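Local coordinates for acetoin utilization protein (Exiguobacterium sibiricum, PDB 2Q04) that probably transfers an acetyl group from acetyl-coenzyme A to an unidentified acceptor, perhaps in acetoin utilization, as a GNAT-family acetyltransferase, at residues N8-E13 with S120-A125; E13-P18 with R108-G113; E50-I55 with G61-A66. All blocks are in the same frame, centred on the assembly; numbering follows the deposited sequence.

Interaction 1 of 3, residues N8-E13 with S120-A125; sequences NHRTLE and SMLDPA
Leu122 is wedged between two side chains that point the same way from an extended strand, the amide of Asn8 and the guanidinium of Arg10. Its CB rests on the Asn8 amide, 3.6 Å from CG, the two side chains slanting across one another. Its CD1 reaches on to Arg10 and lies 3.3 Å above the guanidinium plane, off centre over one face, with NH2 at 3.5 Å from CD1. Arg10 comes from the opposing direction, its chain bent at chi2 (-71°), and the bend helps bring NH1 back beside the His9 carbonyl. NH1 donates to His9 O at 3.0 Å, nearly straight (167°) and in the guanidinium plane, though from above the carbonyl plane; this helps to fix the group's rotation. Strand 8-12 pairs antiparallel with strand 19-23, and its Asn8 and Arg10 here meet the chain as it leaves helix 112-121 of the GNAT fold. Arginine suits this exposed margin because its flat face takes a methyl while NH1 keeps a carbonyl partner. Beside Leu122, Asp123 OD1 closes an Asx turn by accepting from Ala125 N at 3.0 Å, while OD2 accepts from the backbone of Gln6, whose side chain also receives Asn8 ND2.

Interaction 2 of 3, residues E13-P18 with R108-G113; sequences ETSLGP and RGQQIG
Gln110 lies across Thr14 and Ser15, its side chain meeting that of Thr14 at about a right angle. The aliphatic part does the packing on Thr14: CG of Gln110 is 4.0 Å from Thr14 CB, and Gln110 CB stands 4.1 Å from the methyl CG2. With CG anti to the carbonyl carbon (chi1 -60°) and a second bend at chi2, the amide curls over the start of the loop, and its CD comes within 3.3 Å of Ser15 OG. Which amide atom faces Ser15 is doubtful in the model. The loop joins antiparallel strands 8-12 and 19-23 as a hairpin. A hydroxyl at Thr14 is in keeping with the turn: Leu16 N donates to OG1 at 2.9 Å in an ST turn, though the bond is bent (135°), and Gly17 N bonds to the Thr14 carbonyl. Facing it, the segment RGQQIG resembles the GNAT signature R/Q-x-x-G-x-G/A, which in relatives holds the coenzyme A pyrophosphate; Gln111, with positive phi, stands where glycine is usual and occupies the N-cap position of helix 112-121. An alanine in place of Gln110 would probably strip Thr14 of methylene packing from this side and leave Ser15 without the amide beside it. One water donates to both Glu13 O (2.6 Å) and Gln110 O (2.7 Å). Methylene packing, small polar groups and a bridging water imply a modest, hydrated surface contact rather than a hydrophobic lock.

Interaction 3 of 3, residues E50-I55 with G61-A66; sequences EALVEI and GRIIIA
Helix 50-55 and strand 62-66 approach to 8.0 Å between axes and run at 128°, between crossed and antiparallel and nearer the former. Where the chain comes back from the helix, just ahead of the strand, the CA of Gly61 sits 3.3 Å from the carbonyl O of Ile55 in an almost linear CA-H...O contact (168°). Glycine fits here because a beta carbon would run into that same oxygen. Two residues on, Ile63 turns its side chain to the helix. Its terminal methyl CD1 meets the branch methyl CG2 of Ile55 at 3.5 Å and passes CD2 of Leu52 at 4.0 Å; the isoleucine crosses each of these two side chains at about a right angle. Because chi2 is -67°, CD1 is folded rather than extended and lies in the bay between the two helix side chains. The methylene CG1 meanwhile presses on the backbone, 3.3 Å from Leu52 O.

Helix 45-56 and strand 62-68 are the helix and strand that lead into the antiparallel strands at the centre of the GNAT fold, and alternation along the strand gives the central sheet a helix layer on either face. Ile63 and Ile65 look to the side of helix 45-56, where Leu30 of helix 27-30 joins them, whereas Ile64 and Ala66 pack on helix 112-121. Beta-branched isoleucine suits a strand position facing a helix, being at ease in extended backbone and broad enough to fill the seam. Arg62, which turns from the helix to that second face, has its charge met by a salt bridge from NH1 to Asp123 OD2. Leu52, branched at CG rather than CB, also touches Tyr75 and Thr77 of the adjoining strand 71-79, so the helix reaches over two neighbouring strands.

How the interactions relate
From the N terminus, strand 8-12 opens the widest loop, which interaction 1 closes over a hundred residues later at the far end of helix 112-121. The hairpin turn that follows, sharing Glu13 with it, meets the other end of that helix in interaction 2, so this second loop falls within the first. Interaction 3 is the short inner closure, from helix 45-56 to strand 62-68, and lies within both; none of the three cross. Interactions 1 and 2 thus fasten the N-terminal hairpin at the two ends of helix 112-121, while interaction 3 sets a helix on the sheet's other face. Ile112 against Ala66 joins interactions 2 and 3, and Ser120 against Ile64 joins 1 and 3.

Interaction 1 of 3, residues N8-E13 with S120-A125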
ATOM      1  N   ASN A   8       5.714  -0.248  15.305  1.00 56.81           N
ATOM      2  CA  ASN A   8       7.116  -0.548  15.060  1.00 57.11           C
ATOM      3  C   ASN A   8       7.828   0.664  14.530  1.00 56.26           C
ATOM      4  O   ASN A   8       7.204   1.564  13.998  1.00 56.74           O
ATOM      5  CB  ASN A   8       7.245  -1.714  14.090  1.00 57.43           C
ATOM      6  CG  ASN A   8       6.851  -3.030  14.719  1.00 58.32           C
ATOM      7  OD1 ASN A   8       7.594  -3.592  15.535  1.00 57.96           O
ATOM      8  ND2 ASN A   8       5.664  -3.522  14.369  1.00 53.68           N
ATOM      9  N   HIS A   9       9.144   0.696  14.702  1.00 55.92           N
ATOM     10  CA  HIS A   9       9.934   1.855  14.329  1.00 55.29           C
ATOM     11  C   HIS A   9      11.344   1.473  13.925  1.00 54.95           C
ATOM     12  O   HIS A   9      11.985   0.667  14.578  1.00 54.53           O
ATOM     13  CB  HIS A   9      10.006   2.839  15.503  1.00 55.19           C
ATOM     14  CG  HIS A   9      11.056   3.892  15.340  1.00 54.66           C
ATOM     15  ND1 HIS A   9      12.379   3.675  15.652  1.00 52.55           N
ATOM     16  CD2 HIS A   9      10.986   5.156  14.860  1.00 54.71           C
ATOM     17  CE1 HIS A   9      13.078   4.757  15.366  1.00 53.79           C
ATOM     18  NE2 HIS A   9      12.255   5.671  14.891  1.00 52.93           N
ATOM     19  N   ARG A  10      11.826   2.082  12.848  1.00 55.04           N
ATOM     20  CA  ARG A  10      13.232   1.992  12.461  1.00 55.22           C
ATOM     21  C   ARG A  10      13.671   3.356  11.921  1.00 55.41           C
ATOM     22  O   ARG A  10      12.864   4.097  11.348  1.00 55.63           O
ATOM     23  CB  ARG A  10      13.439   0.920  11.383  1.00 55.39           C
ATOM     24  CG  ARG A  10      13.089  -0.512  11.813  1.00 56.09           C
ATOM     25  CD  ARG A  10      14.080  -1.070  12.794  1.00 56.93           C
ATOM     26  NE  ARG A  10      13.889  -2.511  13.003  1.00 58.23           N
ATOM     27  CZ  ARG A  10      12.982  -3.051  13.833  1.00 57.54           C
ATOM     28  NH1 ARG A  10      12.156  -2.279  14.531  1.00 57.93           N
ATOM     29  NH2 ARG A  10      12.897  -4.376  13.955  1.00 58.39           N
ATOM     30  N   THR A  11      14.931   3.703  12.146  1.00 55.06           N
ATOM     31  CA  THR A  11      15.494   4.918  11.589  1.00 54.67           C
ATOM     32  C   THR A  11      16.265   4.583  10.328  1.00 54.97           C
ATOM     33  O   THR A  11      17.176   3.774  10.348  1.00 55.69           O
ATOM     34  CB  THR A  11      16.428   5.607  12.578  1.00 55.06           C
ATOM     35  OG1 THR A  11      15.681   6.030  13.725  1.00 53.88           O
ATOM     36  CG2 THR A  11      17.100   6.826  11.931  1.00 53.87           C
ATOM     37  N   LEU A  12      15.857   5.177   9.218  1.00 55.85           N
ATOM     38  CA  LEU A  12      16.514   4.964   7.948  1.00 55.23           C
ATOM     39  C   LEU A  12      17.389   6.156   7.654  1.00 55.87           C
ATOM     40  O   LEU A  12      16.944   7.296   7.747  1.00 55.49           O
ATOM     41  CB  LEU A  12      15.473   4.786   6.825  1.00 55.05           C
ATOM     42  CG  LEU A  12      16.037   4.503   5.425  1.00 54.08           C
ATOM     43  CD1 LEU A  12      16.894   3.252   5.435  1.00 56.87           C
ATOM     44  CD2 LEU A  12      14.927   4.378   4.402  1.00 53.89           C
ATOM     45  N   GLU A  13      18.653   5.900   7.367  1.00 56.51           N
ATOM     46  CA  GLU A  13      19.558   6.953   6.979  1.00 57.38           C
ATOM     47  C   GLU A  13      19.418   7.197   5.504  1.00 57.11           C
ATOM     48  O   GLU A  13      19.102   6.275   4.741  1.00 57.54           O
ATOM     49  CB  GLU A  13      20.997   6.583   7.330  1.00 57.59           C
ATOM     50  CG  GLU A  13      21.305   6.672   8.847  1.00 58.32           C
ATOM     51  CD  GLU A  13      22.691   6.191   9.186  1.00 59.73           C
ATOM     52  OE1 GLU A  13      23.146   5.210   8.561  1.00 66.33           O
ATOM     53  OE2 GLU A  13      23.329   6.783  10.089  1.00 64.13           O
ATOM     54  N   SER A 120       6.010  -2.177   8.048  1.00 58.03           N
ATOM     55  CA  SER A 120       4.609  -2.565   7.977  1.00 58.03           C
ATOM     56  C   SER A 120       4.414  -4.062   8.284  1.00 58.39           C
ATOM     57  O   SER A 120       3.439  -4.440   8.929  1.00 59.66           O
ATOM     58  CB  SER A 120       4.026  -2.232   6.596  1.00 58.02           C
ATOM     59  OG  SER A 120       3.911  -0.828   6.410  1.00 58.16           O
HETATM   60  N   MSE A 121       5.363  -4.899   7.842  1.00 57.58           N
HETATM   61  CA  MSE A 121       5.248  -6.363   8.007  1.00 57.05           C
HETATM   62  C   MSE A 121       5.874  -6.875   9.309  1.00 56.31           C
HETATM   63  O   MSE A 121       5.810  -8.068   9.596  1.00 55.03           O
HETATM   64  CB  MSE A 121       5.889  -7.090   6.814  1.00 56.74           C
HETATM   65  CG  MSE A 121       5.285  -6.729   5.474  1.00 56.68           C
HETATM   66 SE   MSE A 121       3.364  -6.933   5.443  0.75 50.55          SE
HETATM   67  CE  MSE A 121       3.006  -5.988   3.872  1.00 56.44           C
ATOM     68  N   LEU A 122       6.466  -5.973  10.096  1.00 56.84           N
ATOM     69  CA  LEU A 122       7.060  -6.351  11.393  1.00 56.31           C
ATOM     70  C   LEU A 122       6.002  -6.857  12.371  1.00 56.38           C
ATOM     71  O   LEU A 122       6.314  -7.624  13.297  1.00 56.61           O
ATOM     72  CB  LEU A 122       7.813  -5.173  12.014  1.00 56.16           C
ATOM     73  CG  LEU A 122       9.230  -4.929  11.507  1.00 57.09           C
ATOM     74  CD1 LEU A 122       9.871  -3.753  12.266  1.00 58.47           C
ATOM     75  CD2 LEU A 122      10.076  -6.183  11.657  1.00 55.60           C
ATOM     76  N   ASP A 123       4.767  -6.385  12.199  1.00 56.34           N
ATOM     77  CA  ASP A 123       3.650  -6.833  13.023  1.00 56.40           C
ATOM     78  C   ASP A 123       3.251  -8.263  12.618  1.00 56.54           C
ATOM     79  O   ASP A 123       2.824  -8.493  11.473  1.00 57.61           O
ATOM     80  CB  ASP A 123       2.455  -5.884  12.857  1.00 55.78           C
ATOM     81  CG  ASP A 123       1.358  -6.128  13.896  1.00 57.02           C
ATOM     82  OD1 ASP A 123       1.330  -7.214  14.500  1.00 57.39           O
ATOM     83  OD2 ASP A 123       0.529  -5.224  14.106  1.00 57.05           O
ATOM     84  N   PRO A 124       3.380  -9.231  13.560  1.00 55.96           N
ATOM     85  CA  PRO A 124       3.012 -10.622  13.261  1.00 55.69           C
ATOM     86  C   PRO A 124       1.557 -10.781  12.797  1.00 55.17           C
ATOM     87  O   PRO A 124       1.198 -11.824  12.260  1.00 54.80           O
ATOM     88  CB  PRO A 124       3.221 -11.339  14.600  1.00 55.44           C
ATOM     89  CG  PRO A 124       4.124 -10.457  15.384  1.00 55.82           C
ATOM     90  CD  PRO A 124       3.865  -9.072  14.948  1.00 55.87           C
ATOM     91  N   ALA A 125       0.730  -9.758  13.045  1.00 55.17           N
ATOM     92  CA  ALA A 125      -0.695  -9.775  12.648  1.00 54.69           C
ATOM     93  C   ALA A 125      -0.861  -9.780  11.153  1.00 53.90           C
ATOM     94  O   ALA A 125      -1.850 -10.294  10.641  1.00 53.51           O
ATOM     95  CB  ALA A 125      -1.425  -8.575  13.243  1.00 54.98           C
TER

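Interaction 2 of 3, residues E13-P18 with R108-G113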
ATOM      1  N   GLU A  13      18.653   5.900   7.367  1.00 56.51           N
ATOM      2  CA  GLU A  13      19.558   6.953   6.979  1.00 57.38           C
ATOM      3  C   GLU A  13      19.418   7.197   5.504  1.00 57.11           C
ATOM      4  O   GLU A  13      19.102   6.275   4.741  1.00 57.54           O
ATOM      5  CB  GLU A  13      20.997   6.583   7.330  1.00 57.59           C
ATOM      6  CG  GLU A  13      21.305   6.672   8.847  1.00 58.32           C
ATOM      7  CD  GLU A  13      22.691   6.191   9.186  1.00 59.73           C
ATOM      8  OE1 GLU A  13      23.146   5.210   8.561  1.00 66.33           O
ATOM      9  OE2 GLU A  13      23.329   6.783  10.089  1.00 64.13           O
ATOM     10  N   THR A  14      19.546   8.461   5.105  1.00 56.83           N
ATOM     11  CA  THR A  14      19.449   8.847   3.694  1.00 56.23           C
ATOM     12  C   THR A  14      20.431   9.978   3.412  1.00 56.45           C
ATOM     13  O   THR A  14      21.130  10.448   4.318  1.00 56.77           O
ATOM     14  CB  THR A  14      17.999   9.336   3.315  1.00 55.32           C
ATOM     15  OG1 THR A  14      17.813  10.681   3.746  1.00 54.13           O
ATOM     16  CG2 THR A  14      16.935   8.456   3.943  1.00 55.08           C
ATOM     17  N   SER A  15      20.463  10.430   2.164  1.00 56.81           N
ATOM     18  CA  SER A  15      21.294  11.568   1.773  1.00 56.92           C
ATOM     19  C   SER A  15      20.729  12.870   2.355  1.00 57.29           C
ATOM     20  O   SER A  15      21.417  13.879   2.417  1.00 57.52           O
ATOM     21  CB  SER A  15      21.368  11.663   0.249  1.00 56.83           C
ATOM     22  OG  SER A  15      20.078  11.563  -0.328  1.00 55.92           O
ATOM     23  N   LEU A  16      19.455  12.836   2.735  1.00 58.23           N
ATOM     24  CA  LEU A  16      18.801  13.966   3.393  1.00 58.58           C
ATOM     25  C   LEU A  16      18.482  13.610   4.852  1.00 58.50           C
ATOM     26  O   LEU A  16      18.051  14.461   5.626  1.00 56.99           O
ATOM     27  CB  LEU A  16      17.491  14.293   2.663  1.00 58.61           C
ATOM     28  CG  LEU A  16      17.578  14.386   1.137  1.00 58.13           C
ATOM     29  CD1 LEU A  16      16.213  14.583   0.552  1.00 58.22           C
ATOM     30  CD2 LEU A  16      18.511  15.517   0.717  1.00 58.34           C
ATOM     31  N   GLY A  17      18.751  12.349   5.216  1.00 59.24           N
ATOM     32  CA  GLY A  17      18.203  11.735   6.429  1.00 58.39           C
ATOM     33  C   GLY A  17      18.808  12.245   7.685  1.00 57.99           C
ATOM     34  O   GLY A  17      19.551  13.203   7.659  1.00 59.05           O
ATOM     35  N   PRO A  18      18.539  11.562   8.812  1.00 56.90           N
ATOM     36  CA  PRO A  18      17.793  10.296   8.889  1.00 55.98           C
ATOM     37  C   PRO A  18      16.276  10.463   8.844  1.00 54.35           C
ATOM     38  O   PRO A  18      15.751  11.514   9.196  1.00 53.45           O
ATOM     39  CB  PRO A  18      18.223   9.717  10.254  1.00 56.71           C
ATOM     40  CG  PRO A  18      19.088  10.814  10.922  1.00 56.95           C
ATOM     41  CD  PRO A  18      18.923  12.049  10.139  1.00 56.45           C
ATOM     42  N   ARG A 108      13.356  10.006  -3.504  1.00 60.23           N
ATOM     43  CA  ARG A 108      13.378   8.828  -4.352  1.00 60.93           C
ATOM     44  C   ARG A 108      14.794   8.290  -4.453  1.00 60.75           C
ATOM     45  O   ARG A 108      15.755   9.055  -4.450  1.00 60.42           O
ATOM     46  CB  ARG A 108      12.843   9.162  -5.748  1.00 61.65           C
ATOM     47  N   GLY A 109      14.918   6.962  -4.498  1.00 60.93           N
ATOM     48  CA  GLY A 109      16.231   6.304  -4.624  1.00 60.56           C
ATOM     49  C   GLY A 109      16.922   6.037  -3.285  1.00 60.52           C
ATOM     50  O   GLY A 109      18.030   5.494  -3.251  1.00 60.61           O
ATOM     51  N   GLN A 110      16.261   6.412  -2.182  1.00 60.04           N
ATOM     52  CA  GLN A 110      16.819   6.219  -0.842  1.00 59.54           C
ATOM     53  C   GLN A 110      16.202   4.986  -0.155  1.00 59.95           C
ATOM     54  O   GLN A 110      16.380   4.779   1.050  1.00 60.45           O
ATOM     55  CB  GLN A 110      16.588   7.462   0.008  1.00 59.06           C
ATOM     56  CG  GLN A 110      17.229   8.724  -0.555  1.00 58.30           C
ATOM     57  CD  GLN A 110      18.753   8.612  -0.691  1.00 59.48           C
ATOM     58  OE1 GLN A 110      19.328   9.047  -1.683  1.00 63.18           O
ATOM     59  NE2 GLN A 110      19.399   8.013   0.305  1.00 55.33           N
ATOM     60  N   GLN A 111      15.474   4.180  -0.935  1.00 59.42           N
ATOM     61  CA  GLN A 111      14.907   2.907  -0.454  1.00 59.09           C
ATOM     62  C   GLN A 111      13.923   3.085   0.708  1.00 57.80           C
ATOM     63  O   GLN A 111      13.793   2.208   1.573  1.00 58.30           O
ATOM     64  CB  GLN A 111      16.028   1.931  -0.074  1.00 59.30           C
ATOM     65  CG  GLN A 111      17.022   1.686  -1.214  1.00 62.49           C
ATOM     66  CD  GLN A 111      17.797   0.398  -1.051  1.00 65.81           C
ATOM     67  OE1 GLN A 111      18.388   0.141   0.002  1.00 72.16           O
ATOM     68  NE2 GLN A 111      17.818  -0.409  -2.093  1.00 68.36           N
ATOM     69  N   ILE A 112      13.184   4.178   0.682  1.00 56.47           N
ATOM     70  CA  ILE A 112      12.193   4.443   1.704  1.00 56.59           C
ATOM     71  C   ILE A 112      10.995   3.523   1.554  1.00 57.11           C
ATOM     72  O   ILE A 112      10.472   3.015   2.547  1.00 57.04           O
ATOM     73  CB  ILE A 112      11.739   5.911   1.674  1.00 56.39           C
ATOM     74  CG1 ILE A 112      12.871   6.803   2.220  1.00 57.11           C
ATOM     75  CG2 ILE A 112      10.441   6.097   2.497  1.00 53.85           C
ATOM     76  CD1 ILE A 112      12.595   8.260   2.151  1.00 58.26           C
ATOM     77  N   GLY A 113      10.563   3.303   0.305  1.00 57.28           N
ATOM     78  CA  GLY A 113       9.449   2.397   0.023  1.00 56.92           C
ATOM     79  C   GLY A 113       9.695   1.022   0.599  1.00 56.47           C
ATOM     80  O   GLY A 113       8.845   0.472   1.287  1.00 54.78           O
TER
HETATM   81  O   HOH W   1      18.639   4.796   2.609  1.00 51.36           O

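Interaction 3 of 3, residues E50-I55 with G61-A66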
ATOM      1  N   GLU A  50      -6.023  14.502   5.461  1.00 58.19           N
ATOM      2  CA  GLU A  50      -7.320  14.158   6.037  1.00 57.77           C
ATOM      3  C   GLU A  50      -7.711  12.704   5.701  1.00 57.54           C
ATOM      4  O   GLU A  50      -8.375  12.039   6.486  1.00 57.78           O
ATOM      5  CB  GLU A  50      -8.381  15.133   5.515  1.00 57.42           C
ATOM      6  CG  GLU A  50      -9.806  14.786   5.869  1.00 56.03           C
ATOM      7  CD  GLU A  50     -10.794  15.849   5.378  1.00 57.03           C
ATOM      8  OE1 GLU A  50     -10.840  16.945   5.990  1.00 51.09           O
ATOM      9  OE2 GLU A  50     -11.512  15.589   4.374  1.00 47.53           O
ATOM     10  N   ALA A  51      -7.283  12.227   4.535  1.00 56.83           N
ATOM     11  CA  ALA A  51      -7.546  10.849   4.121  1.00 57.35           C
ATOM     12  C   ALA A  51      -6.726   9.841   4.937  1.00 57.58           C
ATOM     13  O   ALA A  51      -7.195   8.751   5.233  1.00 57.94           O
ATOM     14  CB  ALA A  51      -7.254  10.679   2.631  1.00 57.53           C
ATOM     15  N   LEU A  52      -5.483  10.195   5.253  1.00 57.73           N
ATOM     16  CA  LEU A  52      -4.610   9.310   6.043  1.00 57.31           C
ATOM     17  C   LEU A  52      -5.114   9.217   7.470  1.00 56.61           C
ATOM     18  O   LEU A  52      -5.140   8.133   8.061  1.00 56.98           O
ATOM     19  CB  LEU A  52      -3.162   9.829   6.038  1.00 57.41           C
ATOM     20  CG  LEU A  52      -2.471   9.934   4.666  1.00 59.69           C
ATOM     21  CD1 LEU A  52      -1.073  10.541   4.822  1.00 60.96           C
ATOM     22  CD2 LEU A  52      -2.401   8.572   3.963  1.00 59.91           C
ATOM     23  N   VAL A  53      -5.510  10.359   8.024  1.00 55.63           N
ATOM     24  CA  VAL A  53      -6.048  10.412   9.368  1.00 55.52           C
ATOM     25  C   VAL A  53      -7.294   9.531   9.476  1.00 56.06           C
ATOM     26  O   VAL A  53      -7.435   8.754  10.422  1.00 56.24           O
ATOM     27  CB  VAL A  53      -6.412  11.869   9.770  1.00 55.04           C
ATOM     28  CG1 VAL A  53      -7.205  11.886  11.059  1.00 55.93           C
ATOM     29  CG2 VAL A  53      -5.143  12.724   9.908  1.00 53.13           C
ATOM     30  N   GLU A  54      -8.181   9.642   8.487  1.00 56.19           N
ATOM     31  CA  GLU A  54      -9.419   8.869   8.467  1.00 55.94           C
ATOM     32  C   GLU A  54      -9.155   7.389   8.397  1.00 55.36           C
ATOM     33  O   GLU A  54      -9.811   6.614   9.063  1.00 55.93           O
ATOM     34  CB  GLU A  54     -10.281   9.284   7.293  1.00 56.52           C
ATOM     35  CG  GLU A  54     -11.057  10.562   7.531  1.00 59.45           C
ATOM     36  CD  GLU A  54     -11.832  11.002   6.321  1.00 59.33           C
ATOM     37  OE1 GLU A  54     -11.651  10.393   5.239  1.00 60.22           O
ATOM     38  OE2 GLU A  54     -12.627  11.962   6.445  1.00 62.11           O
ATOM     39  N   ILE A  55      -8.216   6.995   7.557  1.00 54.79           N
ATOM     40  CA  ILE A  55      -7.846   5.599   7.445  1.00 55.20           C
ATOM     41  C   ILE A  55      -7.334   5.071   8.791  1.00 55.66           C
ATOM     42  O   ILE A  55      -7.747   4.004   9.240  1.00 55.52           O
ATOM     43  CB  ILE A  55      -6.764   5.387   6.362  1.00 55.51           C
ATOM     44  CG1 ILE A  55      -7.370   5.573   4.960  1.00 54.89           C
ATOM     45  CG2 ILE A  55      -6.147   3.995   6.487  1.00 56.22           C
ATOM     46  CD1 ILE A  55      -6.324   5.624   3.827  1.00 55.07           C
ATOM     47  N   GLY A  61      -7.660  -0.142   9.871  1.00 55.95           N
ATOM     48  CA  GLY A  61      -6.761   0.817   9.203  1.00 56.00           C
ATOM     49  C   GLY A  61      -5.366   0.930   9.814  1.00 56.14           C
ATOM     50  O   GLY A  61      -5.214   0.948  11.026  1.00 56.97           O
ATOM     51  N   ARG A  62      -4.352   1.023   8.947  1.00 56.09           N
ATOM     52  CA  ARG A  62      -2.963   1.196   9.373  1.00 55.57           C
ATOM     53  C   ARG A  62      -2.250   2.185   8.471  1.00 56.20           C
ATOM     54  O   ARG A  62      -2.220   2.021   7.233  1.00 55.84           O
ATOM     55  CB  ARG A  62      -2.216  -0.132   9.330  1.00 55.34           C
ATOM     56  CG  ARG A  62      -2.807  -1.177  10.182  1.00 56.00           C
ATOM     57  CD  ARG A  62      -1.936  -2.370  10.259  1.00 55.84           C
ATOM     58  NE  ARG A  62      -2.446  -3.326  11.235  1.00 60.55           N
ATOM     59  CZ  ARG A  62      -1.703  -4.240  11.864  1.00 60.34           C
ATOM     60  NH1 ARG A  62      -0.393  -4.314  11.640  1.00 60.93           N
ATOM     61  NH2 ARG A  62      -2.268  -5.061  12.743  1.00 59.17           N
ATOM     62  N   ILE A  63      -1.644   3.195   9.087  1.00 56.79           N
ATOM     63  CA  ILE A  63      -0.839   4.170   8.365  1.00 56.58           C
ATOM     64  C   ILE A  63       0.593   4.141   8.911  1.00 56.05           C
ATOM     65  O   ILE A  63       0.830   4.473  10.055  1.00 56.45           O
ATOM     66  CB  ILE A  63      -1.411   5.614   8.526  1.00 56.80           C
ATOM     67  CG1 ILE A  63      -2.859   5.703   7.979  1.00 57.35           C
ATOM     68  CG2 ILE A  63      -0.497   6.639   7.829  1.00 58.39           C
ATOM     69  CD1 ILE A  63      -2.977   5.532   6.467  1.00 56.77           C
ATOM     70  N   ILE A  64       1.516   3.653   8.102  1.00 56.37           N
ATOM     71  CA  ILE A  64       2.924   3.701   8.431  1.00 56.37           C
ATOM     72  C   ILE A  64       3.530   4.869   7.658  1.00 56.62           C
ATOM     73  O   ILE A  64       3.226   5.062   6.470  1.00 57.00           O
ATOM     74  CB  ILE A  64       3.652   2.362   8.060  1.00 56.35           C
ATOM     75  CG1 ILE A  64       3.267   1.245   9.051  1.00 55.88           C
ATOM     76  CG2 ILE A  64       5.177   2.551   8.063  1.00 56.66           C
ATOM     77  CD1 ILE A  64       1.796   0.848   9.013  1.00 56.86           C
ATOM     78  N   ILE A  65       4.360   5.664   8.336  1.00 56.48           N
ATOM     79  CA  ILE A  65       4.879   6.913   7.757  1.00 56.05           C
ATOM     80  C   ILE A  65       6.396   6.966   7.729  1.00 55.24           C
ATOM     81  O   ILE A  65       7.057   6.344   8.545  1.00 55.73           O
ATOM     82  CB  ILE A  65       4.380   8.132   8.543  1.00 56.36           C
ATOM     83  CG1 ILE A  65       4.892   8.083  10.005  1.00 56.24           C
ATOM     84  CG2 ILE A  65       2.858   8.197   8.502  1.00 55.77           C
ATOM     85  CD1 ILE A  65       4.579   9.314  10.796  1.00 55.37           C
ATOM     86  N   ALA A  66       6.930   7.668   6.729  1.00 54.86           N
ATOM     87  CA  ALA A  66       8.337   8.047   6.699  1.00 54.61           C
ATOM     88  C   ALA A  66       8.371   9.513   7.063  1.00 54.67           C
ATOM     89  O   ALA A  66       7.760  10.340   6.384  1.00 52.77           O
ATOM     90  CB  ALA A  66       8.922   7.824   5.339  1.00 54.19           C
TER